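Insecticidal Delta-Endotoxin Cry8Ea1 (Bacillus Thuringiensis, PDB 3EB7) is an insecticidal crystal toxin active against beetle larvae of Holotrichia parallela, probably killing by pore formation in the gut membrane through its N-terminal helical bundle. Local coordinates at residues L72-G77 with M120-V125. Sequence-based numbering, arbitrary orientation.
Sequences LAELEG and MPSFRV
Ser122 and Phe123 are the two residues of 120-125 that reach segment 72-77 of helix 65-93, one by a hydrogen bond and one by apolar packing. Both sit in the short 3-10 segment that follows helix 99-119; the i to i-3 backbone bond from Phe123 N to Met120 O (3.1 Å) belongs to the turn that holds Ser122. Ser122 comes first. Its OG donates to Glu74 OE2 at 2.6 Å, meeting the carboxylate on the syn lone pair, the one turned toward OE1; accordingly Glu74 OE1 also lies fairly near Ser122 OG, at 3.4 Å. Glu74 gets there with CB to CD stretched out (chi2 179°). Glu74 CA and Ser122 CA stand 8.6 Å apart, a distance spanned by the two side chains. Phe123 follows, its outer ring atoms meeting the branched end of Leu75: Leu75 CD2 is 3.5 Å from Phe123 CZ, and Leu75 CD1 3.7 Å from Phe123 CE2. The two side chains reach toward each other from the two segments, and CD2 meets the ring obliquely. Val135 touches both, and Phe123 also meets Ala139 and Ala71, which places the pair in the apolar packing between helices of the N-terminal helical bundle; that bundle is characteristic of three-domain Cry toxins. Chemically, the contact divides into a buried apolar half, Leu75 with Phe123, and a partly exposed polar half, Glu74 with Ser122. A neutral hydroxyl donor would probably favour the ionised form of Glu74 while leaving its charge uncompensated by Ser122.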
ATOM      1  N   LEU A  72     -12.793 -23.721  -2.425  1.00 21.86           N
ATOM      2  CA  LEU A  72     -14.094 -23.163  -2.037  1.00 22.41           C
ATOM      3  C   LEU A  72     -14.760 -23.923  -0.907  1.00 22.65           C
ATOM      4  O   LEU A  72     -15.324 -23.297   0.001  1.00 23.22           O
ATOM      5  CB  LEU A  72     -15.026 -23.089  -3.263  1.00 22.81           C
ATOM      6  CG  LEU A  72     -15.220 -21.803  -4.072  1.00 23.84           C
ATOM      7  CD1 LEU A  72     -14.183 -20.654  -3.834  1.00 24.58           C
ATOM      8  CD2 LEU A  72     -15.430 -22.095  -5.563  1.00 22.61           C
ATOM      9  N   ALA A  73     -14.688 -25.253  -0.942  1.00 22.58           N
ATOM     10  CA  ALA A  73     -15.245 -26.083   0.137  1.00 23.42           C
ATOM     11  C   ALA A  73     -14.492 -25.928   1.451  1.00 23.49           C
ATOM     12  O   ALA A  73     -15.089 -25.766   2.517  1.00 23.43           O
ATOM     13  CB  ALA A  73     -15.308 -27.564  -0.280  1.00 23.04           C
ATOM     14  N   GLU A  74     -13.168 -25.951   1.356  1.00 24.40           N
ATOM     15  CA  GLU A  74     -12.292 -25.719   2.504  1.00 24.44           C
ATOM     16  C   GLU A  74     -12.454 -24.338   3.114  1.00 23.79           C
ATOM     17  O   GLU A  74     -12.444 -24.208   4.333  1.00 23.95           O
ATOM     18  CB  GLU A  74     -10.837 -25.928   2.090  1.00 24.39           C
ATOM     19  CG  GLU A  74     -10.564 -27.361   1.642  1.00 25.61           C
ATOM     20  CD  GLU A  74      -9.121 -27.590   1.207  1.00 25.44           C
ATOM     21  OE1 GLU A  74      -8.656 -28.724   1.333  1.00 33.35           O
ATOM     22  OE2 GLU A  74      -8.443 -26.661   0.729  1.00 27.89           O
ATOM     23  N   LEU A  75     -12.585 -23.312   2.277  1.00 23.64           N
ATOM     24  CA  LEU A  75     -12.784 -21.941   2.778  1.00 24.20           C
ATOM     25  C   LEU A  75     -14.162 -21.720   3.402  1.00 24.68           C
ATOM     26  O   LEU A  75     -14.308 -20.920   4.336  1.00 24.06           O
ATOM     27  CB  LEU A  75     -12.490 -20.891   1.695  1.00 23.59           C
ATOM     28  CG  LEU A  75     -10.991 -20.793   1.353  1.00 22.52           C
ATOM     29  CD1 LEU A  75     -10.748 -20.250  -0.051  1.00 22.18           C
ATOM     30  CD2 LEU A  75     -10.212 -19.986   2.367  1.00 19.57           C
ATOM     31  N   GLU A  76     -15.172 -22.434   2.905  1.00 26.96           N
ATOM     32  CA  GLU A  76     -16.510 -22.292   3.468  1.00 27.73           C
ATOM     33  C   GLU A  76     -16.565 -22.940   4.833  1.00 28.27           C
ATOM     34  O   GLU A  76     -17.047 -22.310   5.768  1.00 28.10           O
ATOM     35  CB  GLU A  76     -17.616 -22.809   2.537  1.00 28.94           C
ATOM     36  CG  GLU A  76     -19.078 -22.657   3.121  1.00 29.77           C
ATOM     37  CD  GLU A  76     -19.531 -21.188   3.220  1.00 36.99           C
ATOM     38  OE1 GLU A  76     -19.033 -20.332   2.434  1.00 39.67           O
ATOM     39  OE2 GLU A  76     -20.399 -20.895   4.067  1.00 38.48           O
ATOM     40  N   GLY A  77     -16.019 -24.164   4.950  1.00 28.94           N
ATOM     41  CA  GLY A  77     -15.846 -24.858   6.239  1.00 29.10           C
ATOM     42  C   GLY A  77     -14.991 -24.150   7.289  1.00 29.80           C
ATOM     43  O   GLY A  77     -15.209 -24.306   8.506  1.00 30.49           O
ATOM     44  N   MET A 120      -3.716 -24.507   3.613  1.00 24.03           N
ATOM     45  CA  MET A 120      -2.837 -23.552   2.894  1.00 24.27           C
ATOM     46  C   MET A 120      -2.277 -24.056   1.544  1.00 24.01           C
ATOM     47  O   MET A 120      -2.153 -23.253   0.609  1.00 23.49           O
ATOM     48  CB  MET A 120      -1.703 -23.010   3.781  1.00 23.49           C
ATOM     49  CG  MET A 120      -2.166 -22.106   4.918  1.00 25.36           C
ATOM     50  SD  MET A 120      -3.175 -20.688   4.398  1.00 26.50           S
ATOM     51  CE  MET A 120      -2.039 -19.793   3.311  1.00 23.98           C
ATOM     52  N   PRO A 121      -1.907 -25.362   1.447  1.00 23.31           N
ATOM     53  CA  PRO A 121      -1.403 -25.865   0.152  1.00 23.17           C
ATOM     54  C   PRO A 121      -2.416 -25.811  -0.984  1.00 22.98           C
ATOM     55  O   PRO A 121      -2.017 -25.738  -2.145  1.00 22.62           O
ATOM     56  CB  PRO A 121      -0.967 -27.306   0.458  1.00 22.85           C
ATOM     57  CG  PRO A 121      -0.664 -27.331   1.954  1.00 23.01           C
ATOM     58  CD  PRO A 121      -1.765 -26.383   2.512  1.00 24.22           C
ATOM     59  N   SER A 122      -3.707 -25.813  -0.650  1.00 22.56           N
ATOM     60  CA  SER A 122      -4.793 -25.658  -1.638  1.00 22.73           C
ATOM     61  C   SER A 122      -4.860 -24.276  -2.264  1.00 22.65           C
ATOM     62  O   SER A 122      -5.487 -24.121  -3.299  1.00 23.53           O
ATOM     63  CB  SER A 122      -6.163 -25.931  -1.005  1.00 22.40           C
ATOM     64  OG  SER A 122      -6.231 -27.237  -0.476  1.00 22.52           O
ATOM     65  N   PHE A 123      -4.256 -23.278  -1.620  1.00 22.69           N
ATOM     66  CA  PHE A 123      -4.237 -21.905  -2.111  1.00 22.85           C
ATOM     67  C   PHE A 123      -2.947 -21.563  -2.903  1.00 23.27           C
ATOM     68  O   PHE A 123      -2.677 -20.396  -3.237  1.00 23.09           O
ATOM     69  CB  PHE A 123      -4.463 -20.953  -0.930  1.00 22.87           C
ATOM     70  CG  PHE A 123      -5.579 -21.398   0.004  1.00 23.14           C
ATOM     71  CD1 PHE A 123      -5.474 -21.198   1.374  1.00 21.40           C
ATOM     72  CD2 PHE A 123      -6.751 -22.018  -0.508  1.00 24.52           C
ATOM     73  CE1 PHE A 123      -6.493 -21.607   2.250  1.00 23.30           C
ATOM     74  CE2 PHE A 123      -7.784 -22.443   0.354  1.00 21.26           C
ATOM     75  CZ  PHE A 123      -7.650 -22.236   1.737  1.00 22.96           C
ATOM     76  N   ARG A 124      -2.155 -22.583  -3.215  1.00 23.42           N
ATOM     77  CA  ARG A 124      -0.953 -22.395  -4.021  1.00 23.99           C
ATOM     78  C   ARG A 124      -0.696 -23.656  -4.824  1.00 24.30           C
ATOM     79  O   ARG A 124       0.462 -24.095  -4.974  1.00 24.94           O
ATOM     80  CB  ARG A 124       0.267 -22.047  -3.159  1.00 23.09           C
ATOM     81  CG  ARG A 124       0.447 -22.972  -1.984  1.00 23.76           C
ATOM     82  CD  ARG A 124       1.865 -22.947  -1.482  1.00 26.81           C
ATOM     83  NE  ARG A 124       2.038 -23.629  -0.199  1.00 26.71           N
ATOM     84  CZ  ARG A 124       2.322 -24.927  -0.047  1.00 27.55           C
ATOM     85  NH1 ARG A 124       2.463 -25.739  -1.097  1.00 24.46           N
ATOM     86  NH2 ARG A 124       2.455 -25.404   1.180  1.00 27.49           N
ATOM     87  N   VAL A 125      -1.781 -24.218  -5.362  1.00 24.26           N
ATOM     88  CA  VAL A 125      -1.696 -25.399  -6.234  1.00 23.45           C
ATOM     89  C   VAL A 125      -0.749 -25.090  -7.393  1.00 24.06           C
ATOM     90  O   VAL A 125      -0.829 -23.994  -8.013  1.00 24.05           O
ATOM     91  CB  VAL A 125      -3.082 -25.858  -6.751  1.00 23.55           C
ATOM     92  CG1 VAL A 125      -2.959 -27.106  -7.689  1.00 19.79           C
ATOM     93  CG2 VAL A 125      -4.004 -26.130  -5.584  1.00 22.19           C
TER